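Local coordinates for EAL domain protein (Vibrio cholerae serotype O1, PDB 6IJ2) that hydrolyses the cyclic dinucleotides c-di-GMP and cGAMP as a stand-alone EAL-domain phosphodiesterase, at residues Arg106-Thr111 / Glu146-Leu151; Glu123-Glu128 / Leu151-Ala156; Glu45-Gly50 / Ala240-Glu245. The protein carries 1 engineered substitution. All blocks are in the same frame, centred on the assembly; numbering follows the deposited sequence.

Contact 1 (Arg106-Thr111 / Glu146-Leu151)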
loop_
_atom_site.group_PDB
_atom_site.type_symbol
_atom_site.label_atom_id
_atom_site.label_comp_id
_atom_site.label_asym_id
_atom_site.label_seq_id
_atom_site.Cartn_x
_atom_site.Cartn_y
_atom_site.Cartn_z
ATOM N N ARG A 106 -22.232 -8.037 11.931
ATOM C CA ARG A 106 -23.273 -8.976 12.351
ATOM C C ARG A 106 -24.672 -8.405 12.153
ATOM O O ARG A 106 -25.668 -9.049 12.524
ATOM C CB ARG A 106 -23.088 -9.440 13.800
ATOM C CG ARG A 106 -22.757 -10.928 13.914
ATOM C CD ARG A 106 -21.261 -11.163 13.945
ATOM N NE ARG A 106 -20.916 -12.520 14.358
ATOM C CZ ARG A 106 -19.689 -12.897 14.702
ATOM N NH1 ARG A 106 -18.698 -12.015 14.687
ATOM N NH2 ARG A 106 -19.453 -14.149 15.067
ATOM N N CYS A 107 -24.780 -7.211 11.571
ATOM C CA CYS A 107 -26.001 -6.779 10.904
ATOM C C CYS A 107 -26.140 -7.399 9.508
ATOM O O CYS A 107 -26.725 -6.783 8.606
ATOM C CB CYS A 107 -26.036 -5.253 10.812
ATOM S SG CYS A 107 -27.314 -4.527 11.874
ATOM N N ILE A 108 -25.597 -8.606 9.315
ATOM C CA ILE A 108 -25.565 -9.243 8.011
ATOM C C ILE A 108 -26.789 -10.114 7.747
ATOM O O ILE A 108 -26.894 -10.700 6.661
ATOM C CB ILE A 108 -24.282 -10.086 7.883
ATOM C CG1 ILE A 108 -23.929 -10.408 6.428
ATOM C CG2 ILE A 108 -24.404 -11.345 8.714
ATOM C CD1 ILE A 108 -22.653 -11.201 6.324
ATOM N N ARG A 109 -27.723 -10.223 8.699
ATOM C CA ARG A 109 -28.954 -10.968 8.435
ATOM C C ARG A 109 -29.772 -10.332 7.312
ATOM O O ARG A 109 -30.449 -11.041 6.557
ATOM C CB ARG A 109 -29.779 -11.081 9.719
ATOM C CG ARG A 109 -29.244 -12.125 10.692
ATOM C CD ARG A 109 -30.347 -13.078 11.129
ATOM N NE ARG A 109 -31.394 -12.394 11.884
ATOM C CZ ARG A 109 -31.384 -12.242 13.204
ATOM N NH1 ARG A 109 -30.380 -12.726 13.923
ATOM N NH2 ARG A 109 -32.378 -11.605 13.807
ATOM N N THR A 110 -29.704 -9.007 7.170
ATOM C CA THR A 110 -30.391 -8.357 6.059
ATOM C C THR A 110 -29.841 -8.828 4.722
ATOM O O THR A 110 -30.592 -8.934 3.746
ATOM C CB THR A 110 -30.281 -6.836 6.178
ATOM O OG1 THR A 110 -28.940 -6.475 6.529
ATOM C CG2 THR A 110 -31.231 -6.309 7.234
ATOM N N THR A 111 -28.542 -9.132 4.665
ATOM C CA THR A 111 -27.950 -9.703 3.462
ATOM C C THR A 111 -28.413 -11.144 3.264
ATOM O O THR A 111 -28.870 -11.518 2.178
ATOM C CB THR A 111 -26.421 -9.626 3.549
ATOM O OG1 THR A 111 -26.018 -8.255 3.653
ATOM C CG2 THR A 111 -25.756 -10.254 2.325
ATOM N N GLU A 146 -12.839 -12.763 7.767
ATOM C CA GLU A 146 -12.907 -14.159 8.187
ATOM C C GLU A 146 -14.322 -14.558 8.597
ATOM O O GLU A 146 -14.720 -15.712 8.395
ATOM C CB GLU A 146 -11.894 -14.410 9.306
ATOM C CG GLU A 146 -10.456 -14.303 8.795
ATOM C CD GLU A 146 -9.396 -14.611 9.843
ATOM O OE1 GLU A 146 -8.208 -14.705 9.464
ATOM O OE2 GLU A 146 -9.743 -14.757 11.035
ATOM N N TYR A 147 -15.099 -13.622 9.152
ATOM C CA TYR A 147 -16.495 -13.917 9.458
ATOM C C TYR A 147 -17.296 -14.156 8.184
ATOM O O TYR A 147 -18.100 -15.094 8.114
ATOM C CB TYR A 147 -17.116 -12.781 10.269
ATOM C CG TYR A 147 -18.594 -12.964 10.529
ATOM C CD1 TYR A 147 -19.054 -14.009 11.317
ATOM C CD2 TYR A 147 -19.529 -12.088 9.991
ATOM C CE1 TYR A 147 -20.404 -14.182 11.559
ATOM C CE2 TYR A 147 -20.886 -12.248 10.234
ATOM C CZ TYR A 147 -21.313 -13.298 11.016
ATOM O OH TYR A 147 -22.656 -13.475 11.258
ATOM N N TYR A 148 -17.086 -13.319 7.167
ATOM C CA TYR A 148 -17.801 -13.499 5.909
ATOM C C TYR A 148 -17.420 -14.814 5.244
ATOM O O TYR A 148 -18.288 -15.519 4.707
ATOM C CB TYR A 148 -17.529 -12.317 4.978
ATOM C CG TYR A 148 -18.366 -11.098 5.291
ATOM C CD1 TYR A 148 -18.798 -10.841 6.585
ATOM C CD2 TYR A 148 -18.751 -10.220 4.289
ATOM C CE1 TYR A 148 -19.569 -9.728 6.875
ATOM C CE2 TYR A 148 -19.528 -9.111 4.568
ATOM C CZ TYR A 148 -19.933 -8.867 5.862
ATOM O OH TYR A 148 -20.707 -7.763 6.143
ATOM N N LYS A 149 -16.130 -15.161 5.271
ATOM C CA LYS A 149 -15.696 -16.468 4.784
ATOM C C LYS A 149 -16.423 -17.593 5.511
ATOM O O LYS A 149 -16.858 -18.567 4.884
ATOM C CB LYS A 149 -14.184 -16.622 4.948
ATOM C CG LYS A 149 -13.354 -15.734 4.039
ATOM C CD LYS A 149 -11.876 -16.067 4.167
ATOM C CE LYS A 149 -11.177 -15.964 2.830
ATOM N NZ LYS A 149 -9.939 -16.796 2.801
ATOM N N SER A 150 -16.583 -17.463 6.834
ATOM C CA SER A 150 -17.230 -18.514 7.615
ATOM C C SER A 150 -18.702 -18.665 7.252
ATOM O O SER A 150 -19.249 -19.772 7.335
ATOM C CB SER A 150 -17.079 -18.229 9.111
ATOM O OG SER A 150 -17.857 -17.116 9.515
ATOM N N LEU A 151 -19.359 -17.576 6.856
ATOM C CA LEU A 151 -20.748 -17.667 6.432
ATOM C C LEU A 151 -20.904 -18.223 5.024
ATOM O O LEU A 151 -22.029 -18.548 4.632
ATOM C CB LEU A 151 -21.419 -16.297 6.510
ATOM C CG LEU A 151 -21.561 -15.683 7.899
ATOM C CD1 LEU A 151 -22.412 -14.430 7.832
ATOM C CD2 LEU A 151 -22.154 -16.683 8.872
#

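Contact 2 (Glu123-Glu128 / Leu151-Ala156). With CA (calcium ion), chain J.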
loop_
_atom_site.group_PDB
_atom_site.type_symbol
_atom_site.label_atom_id
_atom_site.label_comp_id
_atom_site.label_asym_id
_atom_site.label_seq_id
_atom_site.Cartn_x
_atom_site.Cartn_y
_atom_site.Cartn_z
ATOM N N GLU A 123 -22.758 -18.443 -1.518
ATOM C CA GLU A 123 -21.484 -18.816 -2.108
ATOM C C GLU A 123 -21.251 -18.156 -3.463
ATOM O O GLU A 123 -20.106 -18.131 -3.943
ATOM C CB GLU A 123 -21.411 -20.347 -2.221
ATOM C CG GLU A 123 -22.759 -21.051 -2.392
ATOM C CD GLU A 123 -23.572 -21.146 -1.098
ATOM O OE1 GLU A 123 -23.027 -21.581 -0.062
ATOM O OE2 GLU A 123 -24.753 -20.750 -1.118
ATOM N N ASN A 124 -22.296 -17.619 -4.094
ATOM C CA ASN A 124 -22.121 -16.873 -5.331
ATOM C C ASN A 124 -22.064 -15.366 -5.107
ATOM O O ASN A 124 -22.117 -14.604 -6.079
ATOM C CB ASN A 124 -23.232 -17.197 -6.320
ATOM C CG ASN A 124 -23.113 -18.598 -6.890
ATOM O OD1 ASN A 124 -22.215 -19.358 -6.532
ATOM N ND2 ASN A 124 -24.028 -18.945 -7.774
ATOM N N ILE A 125 -21.971 -14.918 -3.857
ATOM C CA ILE A 125 -21.823 -13.501 -3.533
ATOM C C ILE A 125 -20.395 -13.261 -3.055
ATOM O O ILE A 125 -19.913 -13.944 -2.143
ATOM C CB ILE A 125 -22.856 -13.053 -2.483
ATOM C CG1 ILE A 125 -24.276 -13.192 -3.037
ATOM C CG2 ILE A 125 -22.595 -11.602 -2.041
ATOM C CD1 ILE A 125 -25.366 -12.976 -1.994
ATOM N N MET A 126 -19.716 -12.303 -3.680
ATOM C CA MET A 126 -18.345 -11.928 -3.322
ATOM C C MET A 126 -18.354 -10.496 -2.826
ATOM O O MET A 126 -18.977 -9.633 -3.445
ATOM C CB MET A 126 -17.383 -12.056 -4.496
ATOM C CG MET A 126 -15.945 -11.655 -4.140
ATOM S SD MET A 126 -14.676 -12.224 -5.282
ATOM C CE MET A 126 -14.930 -11.165 -6.703
ATOM N N PHE A 127 -17.683 -10.247 -1.705
ATOM C CA PHE A 127 -17.568 -8.897 -1.171
ATOM C C PHE A 127 -16.162 -8.380 -1.417
ATOM O O PHE A 127 -15.183 -9.061 -1.098
ATOM C CB PHE A 127 -17.912 -8.859 0.319
ATOM C CG PHE A 127 -19.392 -8.842 0.581
ATOM C CD1 PHE A 127 -20.109 -7.666 0.430
ATOM C CD2 PHE A 127 -20.075 -9.998 0.937
ATOM C CE1 PHE A 127 -21.473 -7.644 0.639
ATOM C CE2 PHE A 127 -21.438 -9.975 1.161
ATOM C CZ PHE A 127 -22.138 -8.810 1.004
ATOM N N GLU A 128 -16.068 -7.185 -1.992
ATOM C CA GLU A 128 -14.786 -6.542 -2.266
ATOM C C GLU A 128 -14.477 -5.534 -1.173
ATOM O O GLU A 128 -15.300 -4.660 -0.876
ATOM C CB GLU A 128 -14.799 -5.854 -3.632
ATOM C CG GLU A 128 -15.266 -6.780 -4.736
ATOM C CD GLU A 128 -15.149 -6.169 -6.110
ATOM O OE1 GLU A 128 -15.460 -6.875 -7.087
ATOM O OE2 GLU A 128 -14.740 -4.988 -6.215
ATOM N N LEU A 151 -19.359 -17.576 6.856
ATOM C CA LEU A 151 -20.748 -17.667 6.432
ATOM C C LEU A 151 -20.904 -18.223 5.024
ATOM O O LEU A 151 -22.029 -18.548 4.632
ATOM C CB LEU A 151 -21.419 -16.297 6.510
ATOM C CG LEU A 151 -21.561 -15.683 7.899
ATOM C CD1 LEU A 151 -22.412 -14.430 7.832
ATOM C CD2 LEU A 151 -22.154 -16.683 8.872
ATOM N N GLY A 152 -19.819 -18.332 4.255
ATOM C CA GLY A 152 -19.873 -18.864 2.907
ATOM C C GLY A 152 -19.625 -17.858 1.803
ATOM O O GLY A 152 -19.533 -18.259 0.637
ATOM N N PHE A 153 -19.502 -16.574 2.126
ATOM C CA PHE A 153 -19.232 -15.559 1.114
ATOM C C PHE A 153 -17.845 -15.732 0.510
ATOM O O PHE A 153 -16.913 -16.203 1.165
ATOM C CB PHE A 153 -19.343 -14.157 1.721
ATOM C CG PHE A 153 -20.735 -13.788 2.105
ATOM C CD1 PHE A 153 -21.679 -13.499 1.130
ATOM C CD2 PHE A 153 -21.119 -13.751 3.436
ATOM C CE1 PHE A 153 -22.977 -13.170 1.472
ATOM C CE2 PHE A 153 -22.428 -13.431 3.785
ATOM C CZ PHE A 153 -23.354 -13.135 2.805
ATOM N N GLN A 154 -17.718 -15.354 -0.761
ATOM C CA GLN A 154 -16.409 -15.126 -1.347
ATOM C C GLN A 154 -15.935 -13.724 -0.964
ATOM O O GLN A 154 -16.745 -12.834 -0.691
ATOM C CB GLN A 154 -16.466 -15.284 -2.869
ATOM C CG GLN A 154 -16.715 -16.721 -3.333
ATOM C CD GLN A 154 -15.508 -17.615 -3.096
ATOM O OE1 GLN A 154 -14.422 -17.359 -3.614
ATOM N NE2 GLN A 154 -15.691 -18.655 -2.297
ATOM N N THR A 155 -14.617 -13.548 -0.886
ATOM C CA THR A 155 -14.020 -12.274 -0.489
ATOM C C THR A 155 -12.899 -11.887 -1.434
ATOM O O THR A 155 -12.202 -12.747 -1.988
ATOM C CB THR A 155 -13.460 -12.318 0.940
ATOM O OG1 THR A 155 -12.372 -13.250 0.991
ATOM C CG2 THR A 155 -14.561 -12.756 1.921
ATOM N N ALA A 156 -12.690 -10.571 -1.561
ATOM C CA ALA A 156 -11.634 -10.021 -2.402
ATOM C C ALA A 156 -11.051 -8.767 -1.777
ATOM O O ALA A 156 -11.784 -7.962 -1.191
ATOM C CB ALA A 156 -12.142 -9.667 -3.807
HETATM CA CA CA J . -14.546 -2.755 -6.599
HETATM O O HOH W 1 -13.621 -3.086 -8.699
#

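Contact 3 (Glu45-Gly50 / Ala240-Glu245). With CA (calcium ion), chain J; nucleotides of chain B.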
loop_
_atom_site.group_PDB
_atom_site.type_symbol
_atom_site.label_atom_id
_atom_site.label_comp_id
_atom_site.label_asym_id
_atom_site.label_seq_id
_atom_site.Cartn_x
_atom_site.Cartn_y
_atom_site.Cartn_z
ATOM N N GLU A 45 -19.506 -7.245 -11.242
ATOM C CA GLU A 45 -19.414 -6.326 -10.121
ATOM C C GLU A 45 -20.600 -5.371 -10.179
ATOM O O GLU A 45 -20.912 -4.826 -11.247
ATOM C CB GLU A 45 -18.093 -5.550 -10.143
ATOM C CG GLU A 45 -18.003 -4.582 -8.992
ATOM C CD GLU A 45 -16.728 -3.774 -8.957
ATOM O OE1 GLU A 45 -15.940 -3.809 -9.933
ATOM O OE2 GLU A 45 -16.526 -3.112 -7.922
ATOM N N ALA A 46 -21.302 -5.232 -9.048
ATOM C CA ALA A 46 -22.393 -4.269 -8.920
ATOM C C ALA A 46 -21.835 -2.894 -8.559
ATOM O O ALA A 46 -21.022 -2.763 -7.634
ATOM C CB ALA A 46 -23.397 -4.727 -7.859
ATOM N N LEU A 47 -22.297 -1.863 -9.268
ATOM C CA LEU A 47 -21.776 -0.506 -9.121
ATOM C C LEU A 47 -22.940 0.462 -8.997
ATOM O O LEU A 47 -23.857 0.437 -9.820
ATOM C CB LEU A 47 -20.916 -0.118 -10.317
ATOM C CG LEU A 47 -19.674 -0.988 -10.513
ATOM C CD1 LEU A 47 -19.184 -0.820 -11.927
ATOM C CD2 LEU A 47 -18.584 -0.586 -9.518
ATOM N N VAL A 48 -22.889 1.319 -7.983
ATOM C CA VAL A 48 -24.004 2.213 -7.694
ATOM C C VAL A 48 -24.177 3.244 -8.809
ATOM O O VAL A 48 -23.202 3.753 -9.379
ATOM C CB VAL A 48 -23.767 2.876 -6.325
ATOM C CG1 VAL A 48 -23.791 4.385 -6.428
ATOM C CG2 VAL A 48 -24.782 2.389 -5.319
ATOM N N ARG A 49 -25.435 3.560 -9.125
ATOM C CA ARG A 49 -25.785 4.562 -10.121
ATOM C C ARG A 49 -27.040 5.278 -9.657
ATOM O O ARG A 49 -27.841 4.722 -8.903
ATOM C CB ARG A 49 -26.062 3.951 -11.507
ATOM C CG ARG A 49 -24.863 3.305 -12.184
ATOM C CD ARG A 49 -23.800 4.342 -12.519
ATOM N NE ARG A 49 -22.674 3.736 -13.219
ATOM C CZ ARG A 49 -21.596 3.258 -12.608
ATOM N NH1 ARG A 49 -20.608 2.711 -13.307
ATOM N NH2 ARG A 49 -21.512 3.319 -11.291
ATOM N N GLY A 50 -27.206 6.513 -10.114
ATOM C CA GLY A 50 -28.454 7.212 -9.888
ATOM C C GLY A 50 -29.587 6.577 -10.674
ATOM O O GLY A 50 -29.387 5.725 -11.543
ATOM N N ALA A 240 -16.088 -4.913 -21.378
ATOM C CA ALA A 240 -17.393 -4.273 -21.406
ATOM C C ALA A 240 -17.435 -3.210 -20.331
ATOM O O ALA A 240 -16.997 -3.448 -19.203
ATOM C CB ALA A 240 -18.527 -5.282 -21.174
ATOM N N LYS A 241 -17.977 -2.050 -20.689
ATOM C CA LYS A 241 -18.305 -1.034 -19.711
ATOM C C LYS A 241 -19.436 -1.524 -18.809
ATOM O O LYS A 241 -20.187 -2.426 -19.182
ATOM C CB LYS A 241 -18.724 0.255 -20.413
ATOM C CG LYS A 241 -17.718 0.794 -21.424
ATOM C CD LYS A 241 -18.330 1.962 -22.190
ATOM C CE LYS A 241 -17.478 2.382 -23.376
ATOM N NZ LYS A 241 -18.149 3.460 -24.166
ATOM N N PRO A 242 -19.577 -0.939 -17.619
ATOM C CA PRO A 242 -20.742 -1.238 -16.775
ATOM C C PRO A 242 -22.054 -1.030 -17.521
ATOM O O PRO A 242 -22.193 -0.119 -18.338
ATOM C CB PRO A 242 -20.597 -0.248 -15.616
ATOM C CG PRO A 242 -19.086 -0.012 -15.532
ATOM C CD PRO A 242 -18.645 0.010 -16.968
ATOM N N GLY A 243 -23.032 -1.879 -17.226
ATOM C CA GLY A 243 -24.324 -1.737 -17.859
ATOM C C GLY A 243 -25.393 -1.338 -16.868
ATOM O O GLY A 243 -25.607 -2.035 -15.870
ATOM N N PHE A 244 -26.069 -0.223 -17.138
ATOM C CA PHE A 244 -27.109 0.281 -16.251
ATOM C C PHE A 244 -28.267 -0.702 -16.191
ATOM O O PHE A 244 -28.922 -0.950 -17.207
ATOM C CB PHE A 244 -27.595 1.641 -16.748
ATOM C CG PHE A 244 -28.657 2.260 -15.891
ATOM C CD1 PHE A 244 -28.329 2.889 -14.709
ATOM C CD2 PHE A 244 -29.989 2.218 -16.276
ATOM C CE1 PHE A 244 -29.304 3.469 -13.922
ATOM C CE2 PHE A 244 -30.972 2.795 -15.492
ATOM C CZ PHE A 244 -30.629 3.420 -14.311
ATOM N N GLU A 245 -28.503 -1.263 -15.001
ATOM C CA GLU A 245 -29.583 -2.224 -14.758
ATOM C C GLU A 245 -29.594 -3.333 -15.807
ATOM O O GLU A 245 -30.648 -3.804 -16.239
ATOM C CB GLU A 245 -30.941 -1.513 -14.683
ATOM C CG GLU A 245 -31.026 -0.512 -13.534
ATOM C CD GLU A 245 -32.449 -0.053 -13.228
ATOM O OE1 GLU A 245 -33.229 0.184 -14.177
ATOM O OE2 GLU A 245 -32.787 0.073 -12.030
HETATM CA CA CA J . -14.546 -2.755 -6.599
ATOM P P G B 2 -17.690 3.772 -10.842
ATOM O OP1 G B 2 -18.657 2.781 -11.164
ATOM O OP2 G B 2 -17.917 5.131 -11.208
ATOM O "O5'" G B 2 -17.386 3.748 -9.295
ATOM C "C5'" G B 2 -16.696 4.808 -8.647
ATOM C "C4'" G B 2 -16.372 4.413 -7.234
ATOM O "O4'" G B 2 -17.594 4.103 -6.535
ATOM C "C3'" G B 2 -15.478 3.183 -7.082
ATOM O "O3'" G B 2 -14.485 3.365 -6.090
ATOM C "C2'" G B 2 -16.437 2.110 -6.592
ATOM O "O2'" G B 2 -15.878 1.109 -5.785
ATOM C "C1'" G B 2 -17.422 2.943 -5.783
ATOM N N9 G B 2 -18.701 2.265 -5.691
ATOM C C8 G B 2 -19.533 1.925 -6.725
ATOM N N7 G B 2 -20.582 1.257 -6.339
ATOM C C5 G B 2 -20.418 1.127 -4.972
ATOM C C6 G B 2 -21.234 0.495 -4.007
ATOM O O6 G B 2 -22.285 -0.112 -4.175
ATOM N N1 G B 2 -20.703 0.609 -2.733
ATOM C C2 G B 2 -19.528 1.239 -2.428
ATOM N N2 G B 2 -19.177 1.233 -1.142
ATOM N N3 G B 2 -18.765 1.846 -3.315
ATOM C C4 G B 2 -19.264 1.751 -4.558
HETATM O O HOH W 1 -13.621 -3.086 -8.699
#

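Contact 1 (Arg106-Thr111 / Glu146-Leu151)
Arg-106 lays its guanidinium flat over one face of the Tyr-147 ring, with centres 4.0 Å apart and planes tilted by 26°. The overlap is off-centre: Arg-106 NE sits 3.3 Å from Tyr-147 CE1, while Arg-106 CD contributes a CH-pi contact over the same face, so methylene and cation share one aromatic surface. A bend at chi2 (93°) turns the arginine chain across the ring. Ile-108 makes the rest of the contact. Its CG2 branch approaches the edge of Tyr-147, 3.8 Å from Tyr-147 OH, and its CD1 rests on the face of the Tyr-148 ring, 3.5 Å from Tyr-148 CE1. In the barrel-like EAL fold, where helices wrap a central sheet, this is packing between two neighbouring outer elements: the loop leading into helix 109-117 and the last turns of helix 139-151. Leu-151 backs Tyr-147 and meets Ile-108: Leu-151 CD1 reaches Ile-108 CD1 tip to tip at 3.6 Å, and Leu-151 CG lies against the Tyr-147 face opposite Arg-106. The hydroxyl of the buried Tyr-148 is hydrogen-bonded to Arg-76 of helix 68-85.

Contact 2 (Glu123-Glu128 / Leu151-Ala156)
Phe-127 turns the edge of its ring toward the face of Phe-153 in an edge-to-face pair, centroids 5.1 Å apart and planes at 73°. The closest approach is Phe-127 CE2 to Phe-153 CD1, 3.5 Å, near the rim rather than over the middle of the ring. At the edge of Phe-153, in its plane, lies the carbonyl oxygen of Ile-125, and the CG2 branch of Ile-125 runs alongside the ring, 3.8 Å from Phe-153 CD1. Placing CG beside the backbone N in Phe-127 (chi1 -80°) brings the end of the side chain to Phe-153.

The backbones beneath are parallel strands, joined by three hydrogen bonds: Gln-154 N to Ile-125 O, Phe-127 N to Gln-154 O (2.9 Å) and Ala-156 N to Phe-127 O. Together with helix 139-151 they form a beta-alpha-beta crossover of the EAL barrel. The helix closes in a Schellman motif at Gly-152, whose positive phi turns the chain out of the helix toward strand 154-160. On the face away from the rings, Met-126 SD packs on Ala-156 CB at 3.9 Å, and the extended chain of Glu-128 delivers OE2 to calcium at 2.3 Å. Glu-128 OE1 is held by Ser-93 and by a salt bridge to Lys-179, which fixes the rotation of the carboxylate; Glu-45, Asn-95 and Asp-158 bind the same metal.

Strand 91-96 pairs along the other side of strand 125-129, while Tyr-148 of helix 139-151 and Thr-111 of helix 109-117 pack against both phenylalanines.

Contact 3 (Glu45-Gly50 / Ala240-Glu245)
Pro-242 presents its ring to two side chains of strand 41-49: its CG lies 3.7 Å from Leu-47 CD1, and its CB lies 3.8 Å from Arg-49 NH1. A bend at chi2 (-65°) carries the guanidinium of Arg-49 to the nucleotide phosphate, where NH1 and NH2 each donate to OP1 of G2 of chain B at 2.9 Å. Arg-49 NH2 also donates to its neighbour's carbonyl, Val-48 O, at 2.6 Å, a third bond to the guanidinium, lying near its plane, which helps fix its rotation. Further along, the ring of Phe-244 meets Gly-50 O with its edge, CE1 to O 3.3 Å, and its rim touches Arg-49 CB. Val-48 N donates almost straight (175°) to N7 of the G2 base. Glu-45 OE2 binds calcium at 2.4 Å, and the metal-bound water lies 2.7 Å from Glu-45 OE1 and can donate to it.

Behind this shell, Gln-235 hydrogen-bonds Glu-45 OE1, and backbone hydrogen bonds to strand 27-35 hold the strand, which carries the Glu-45, Ala-46, Leu-47 signature that names the EAL family.

With 5'-pGpG bound, one strand thus contacts the base at N7, grips the G2 phosphate, whose charge Arg-49 probably offsets, and through Glu-45 serves the metal, which another phosphate also binds.

Overall arrangement
From the N terminus, after strand 27-35 comes strand 41-49, and contact 3 closes the longest loop when, almost two hundred residues later, segment 240-245 returns beside it across strand 27-35, where the first and last strands of the sheet pair. Contacts 1 and 2 both nest inside that loop. They cross each other, because 106-111 and 123-128 come in order before 146-151 and 151-156, and they share Leu-151. Contact 1 ties the loop before helix 109-117 to helix 139-151, and contact 2 joins the adjacent strands beneath; Ile-108 packs directly on Phe-153 where the two meet. Contacts 2 and 3 converge on one calcium through Glu-128 and Glu-45, whereas contacts 1 and 3 stay about 12 Å apart at their nearest atoms.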